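Local coordinates for protein lipase (Rhizopus chinensis, PDB 6A0W) that probably hydrolyses the ester bonds of lipids such as triacylglycerols, as a class 3 lipase of the alpha/beta-hydrolase fold, at residues R57-V60 with K64-C67; A48-T53 with N91-R96. One frame throughout, in Å; residues are numbered along the deposited sequence.

Contact 1: R57-V60 with K64-C67; sequences RSVV and KWDC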
# COMPACT_ATOMS: atom_id res chain seq x y z
N ARG A 57 -8.26 -15.25 -6.59
CA ARG A 57 -7.55 -16.29 -7.31
C ARG A 57 -7.92 -16.25 -8.79
O ARG A 57 -7.13 -16.69 -9.62
CB ARG A 57 -7.84 -17.69 -6.77
CG ARG A 57 -7.70 -17.91 -5.27
CD ARG A 57 -6.28 -17.94 -4.75
NE ARG A 57 -5.39 -18.91 -5.39
CZ ARG A 57 -4.06 -18.85 -5.26
NH1 ARG A 57 -3.49 -17.93 -4.48
NH2 ARG A 57 -3.28 -19.69 -5.94
N SER A 58 -9.14 -15.84 -9.10
CA SER A 58 -9.51 -15.66 -10.51
C SER A 58 -8.61 -14.63 -11.22
O SER A 58 -8.47 -14.70 -12.43
CB SER A 58 -10.97 -15.21 -10.64
OG SER A 58 -11.19 -14.01 -9.91
N VAL A 59 -8.08 -13.66 -10.48
CA VAL A 59 -7.19 -12.65 -11.07
C VAL A 59 -5.77 -13.18 -11.11
O VAL A 59 -5.15 -13.23 -12.17
CB VAL A 59 -7.22 -11.33 -10.28
CG1 VAL A 59 -6.23 -10.35 -10.88
CG2 VAL A 59 -8.62 -10.72 -10.32
N VAL A 60 -5.25 -13.59 -9.95
CA VAL A 60 -3.96 -14.23 -9.90
C VAL A 60 -4.14 -15.48 -9.08
O VAL A 60 -4.49 -15.36 -7.91
CB VAL A 60 -2.88 -13.38 -9.21
CG1 VAL A 60 -1.51 -13.99 -9.42
CG2 VAL A 60 -2.89 -11.98 -9.75
N LYS A 64 -7.96 -13.67 -15.15
CA LYS A 64 -9.17 -13.08 -15.68
C LYS A 64 -9.50 -11.81 -14.91
O LYS A 64 -9.08 -11.65 -13.76
CB LYS A 64 -10.32 -14.09 -15.58
CG LYS A 64 -10.09 -15.41 -16.33
CD LYS A 64 -11.35 -16.26 -16.47
CE LYS A 64 -12.05 -16.55 -15.13
NZ LYS A 64 -11.18 -17.33 -14.21
N TRP A 65 -10.23 -10.90 -15.54
CA TRP A 65 -10.65 -9.67 -14.89
C TRP A 65 -12.18 -9.62 -14.85
O TRP A 65 -12.77 -8.80 -15.51
CB TRP A 65 -10.07 -8.44 -15.60
CG TRP A 65 -10.24 -7.15 -14.83
CD1 TRP A 65 -11.04 -6.10 -15.15
CD2 TRP A 65 -9.55 -6.77 -13.63
NE1 TRP A 65 -10.90 -5.07 -14.22
CE2 TRP A 65 -10.03 -5.50 -13.25
CE3 TRP A 65 -8.55 -7.36 -12.87
CZ2 TRP A 65 -9.54 -4.83 -12.17
CZ3 TRP A 65 -8.06 -6.70 -11.78
CH2 TRP A 65 -8.60 -5.47 -11.40
N ASP A 66 -12.79 -10.47 -14.03
CA ASP A 66 -14.27 -10.55 -13.96
C ASP A 66 -14.76 -10.61 -12.52
O ASP A 66 -15.93 -10.83 -12.27
CB ASP A 66 -14.81 -11.74 -14.77
CG ASP A 66 -14.20 -13.07 -14.37
OD1 ASP A 66 -13.73 -13.22 -13.22
OD2 ASP A 66 -14.12 -13.98 -15.22
N CYS A 67 -13.89 -10.30 -11.57
CA CYS A 67 -14.24 -10.43 -10.18
C CYS A 67 -15.16 -9.28 -9.87
O CYS A 67 -15.31 -8.36 -10.66
CB CYS A 67 -12.96 -10.45 -9.31
SG CYS A 67 -12.18 -8.87 -8.92
O HOH W 1 -11.26 -11.92 -12.09
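Ser58 opens the pairing of two short arms of the loop that joins helix 38-53 to helix 68-73 in this alpha/beta-hydrolase fold. Its carbonyl O takes a hydrogen bond from Lys64 N at 3.0 Å, close to straight (159° at the hydrogen) and in the carbonyl plane. This bond draws the chain back on itself across the three residues between the arms. The side chain of Lys64, bent at its last two torsions, folds back over the same residue and brings NZ to 4.2 Å from Ser58 CB, a distance of mere packing. Ser58 OG, lodged between its own backbone N and carbonyl carbon (chi1 58°), faces a water that ties three points together. Ser58 OG donates to this water at 3.0 Å, while the water donates to Lys64 O and accepts from Asp66 N, so a side chain of one arm and two backbone groups of the other share a single bridge. At Val59 the CA hydrogen points at Lys64 O, with Val59 CA and Lys64 O 3.4 Å apart, and the two methyls make the apolar part. CG2 lies near Cys67, whose sulfur is tied by a disulfide to Cys70 within helix 68-73. The other methyl, set anti to the backbone N (chi1 176°), runs alongside the indole of Trp65, whose NE1 is bonded to Val74 O, and meets it at the edge, near the ring plane: Val59 CG1 lies 4.2 Å from Trp65 CZ3.

Contact 2: A48-T53 with N91-R96; sequences AGVAAT and NGFILR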
# COMPACT_ATOMS: atom_id res chain seq x y z
N ALA A 48 -8.07 1.49 -3.58
CA ALA A 48 -8.24 0.43 -2.59
C ALA A 48 -8.96 -0.78 -3.16
O ALA A 48 -8.66 -1.94 -2.84
CB ALA A 48 -8.97 0.93 -1.35
N GLY A 49 -9.93 -0.51 -4.02
CA GLY A 49 -10.64 -1.57 -4.66
C GLY A 49 -9.74 -2.34 -5.58
O GLY A 49 -9.83 -3.57 -5.62
N VAL A 50 -8.93 -1.63 -6.37
CA VAL A 50 -7.98 -2.33 -7.25
C VAL A 50 -7.00 -3.22 -6.48
O VAL A 50 -6.80 -4.40 -6.75
CB VAL A 50 -7.22 -1.34 -8.14
CG1 VAL A 50 -6.24 -2.08 -9.06
CG2 VAL A 50 -8.20 -0.54 -8.99
N ALA A 51 -6.52 -2.69 -5.37
CA ALA A 51 -5.68 -3.46 -4.52
C ALA A 51 -6.33 -4.72 -4.00
O ALA A 51 -5.68 -5.79 -3.91
CB ALA A 51 -5.21 -2.61 -3.36
N ALA A 52 -7.64 -4.63 -3.73
CA ALA A 52 -8.37 -5.79 -3.22
C ALA A 52 -8.46 -6.92 -4.20
O ALA A 52 -8.61 -8.08 -3.79
CB ALA A 52 -9.80 -5.38 -2.78
N THR A 53 -8.45 -6.61 -5.49
CA THR A 53 -8.60 -7.64 -6.51
C THR A 53 -7.39 -8.59 -6.53
O THR A 53 -7.48 -9.69 -7.03
CB THR A 53 -8.75 -7.06 -7.92
OG1 THR A 53 -7.57 -6.32 -8.27
CG2 THR A 53 -9.98 -6.17 -8.00
N ASN A 91 2.42 -11.72 -5.02
CA ASN A 91 1.67 -11.87 -6.25
C ASN A 91 1.35 -10.47 -6.76
O ASN A 91 1.30 -9.52 -6.00
CB ASN A 91 0.36 -12.62 -5.99
CG ASN A 91 0.57 -14.05 -5.47
OD1 ASN A 91 0.51 -14.97 -6.26
ND2 ASN A 91 0.74 -14.23 -4.14
N GLY A 92 1.07 -10.35 -8.05
CA GLY A 92 0.69 -9.07 -8.60
C GLY A 92 0.30 -9.17 -10.05
O GLY A 92 0.29 -10.26 -10.66
N PHE A 93 -0.07 -8.03 -10.58
CA PHE A 93 -0.51 -7.93 -11.93
C PHE A 93 -0.29 -6.54 -12.49
O PHE A 93 -0.12 -5.58 -11.75
CB PHE A 93 -1.99 -8.33 -12.05
CG PHE A 93 -2.96 -7.43 -11.33
CD1 PHE A 93 -3.48 -6.30 -11.96
CD2 PHE A 93 -3.57 -7.85 -10.16
CE1 PHE A 93 -4.41 -5.51 -11.31
CE2 PHE A 93 -4.53 -7.08 -9.52
CZ PHE A 93 -4.98 -5.92 -10.12
N ILE A 94 -0.39 -6.44 -13.82
CA ILE A 94 -0.41 -5.20 -14.53
C ILE A 94 -1.73 -5.26 -15.27
O ILE A 94 -2.03 -6.24 -15.95
CB ILE A 94 0.70 -5.15 -15.62
CG1 ILE A 94 2.10 -5.38 -15.05
CG2 ILE A 94 0.58 -3.88 -16.43
CD1 ILE A 94 2.40 -4.50 -13.89
N LEU A 95 -2.41 -4.13 -15.28
CA LEU A 95 -3.72 -3.98 -15.86
C LEU A 95 -3.77 -2.63 -16.55
O LEU A 95 -3.27 -1.63 -16.03
CB LEU A 95 -4.77 -4.03 -14.75
CG LEU A 95 -6.23 -3.85 -15.15
CD1 LEU A 95 -6.79 -5.22 -15.49
CD2 LEU A 95 -6.98 -3.24 -13.96
N ARG A 96 -4.43 -2.57 -17.70
CA ARG A 96 -4.62 -1.32 -18.38
C ARG A 96 -6.12 -1.01 -18.53
O ARG A 96 -6.91 -1.89 -18.92
CB ARG A 96 -3.95 -1.35 -19.76
CG ARG A 96 -3.87 0.02 -20.39
CD ARG A 96 -3.22 0.01 -21.77
NE ARG A 96 -4.20 -0.37 -22.77
CZ ARG A 96 -4.34 -1.59 -23.31
NH1 ARG A 96 -3.41 -2.52 -23.17
NH2 ARG A 96 -5.40 -1.82 -24.05
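The phenyl ring of Phe93 presents its far edge to the helical segment 48-53, and Thr53 OG1 sits there, 3.2 Å from Phe93 CZ. Because OG1 lies near the ring plane, the hydroxyl oxygen meets the C-H rim of the ring and not its pi face; CE2 is the next ring atom along that rim. The two side chains cross at about a right angle. Phe93 gets there because its CG occupies the position between backbone N and carbonyl carbon (chi1 65°). Thr53 has a matching first torsion, chi1 62°, which folds OG1 back over the preceding helical turn. There Thr53 OG1 donates a short hydrogen bond of 2.6 Å to Val50 O, in the carbonyl plane and on a lone pair. Val50 O also accepts from Thr53 N at 3.0 Å; of these two bonds from one residue, the one from OG1 holds the threonine side chain in its rotation. The contact places helix 38-53 against one face of the central mixed sheet of the alpha/beta-hydrolase fold, at the antiparallel strand 90-97; helix 137-160 covers the other face through Ile94. Val50 adds the apolar part: its CG1 lies 4.2 Å from Phe93 CZ, and its side chain crosses that of Phe93 obliquely. The Val50 side chain also touches Thr106 of the neighbouring strand 102-108, which Phe93 meets too. Trp65, from the loop that follows the helix, meets Phe93 with its ring plane turned by about 65° from that of the phenyl.

How the contacts relate
Contact 1 and contact 2 lie with centres about 10 Å apart and share a boundary formed chiefly by Trp65. Its indole reaches from the loop of contact 1 to both partners of contact 2: Trp65 CH2 is 3.4 Å from Thr53 OG1, and Trp65 CZ3 is 3.6 Å from Phe93 CZ. Leu95 of the strand meets the same indole, with CD2 3.5 Å from Trp65 CZ2, and Cys67 SG lies 3.6 Å from Thr53 CG2. Along the chain, both arms of 57-60 with 64-67 fall between the helix and strand of contact 2. The side chain of Val50 lies near, without touching, the probable nucleophile elbow around Ser172.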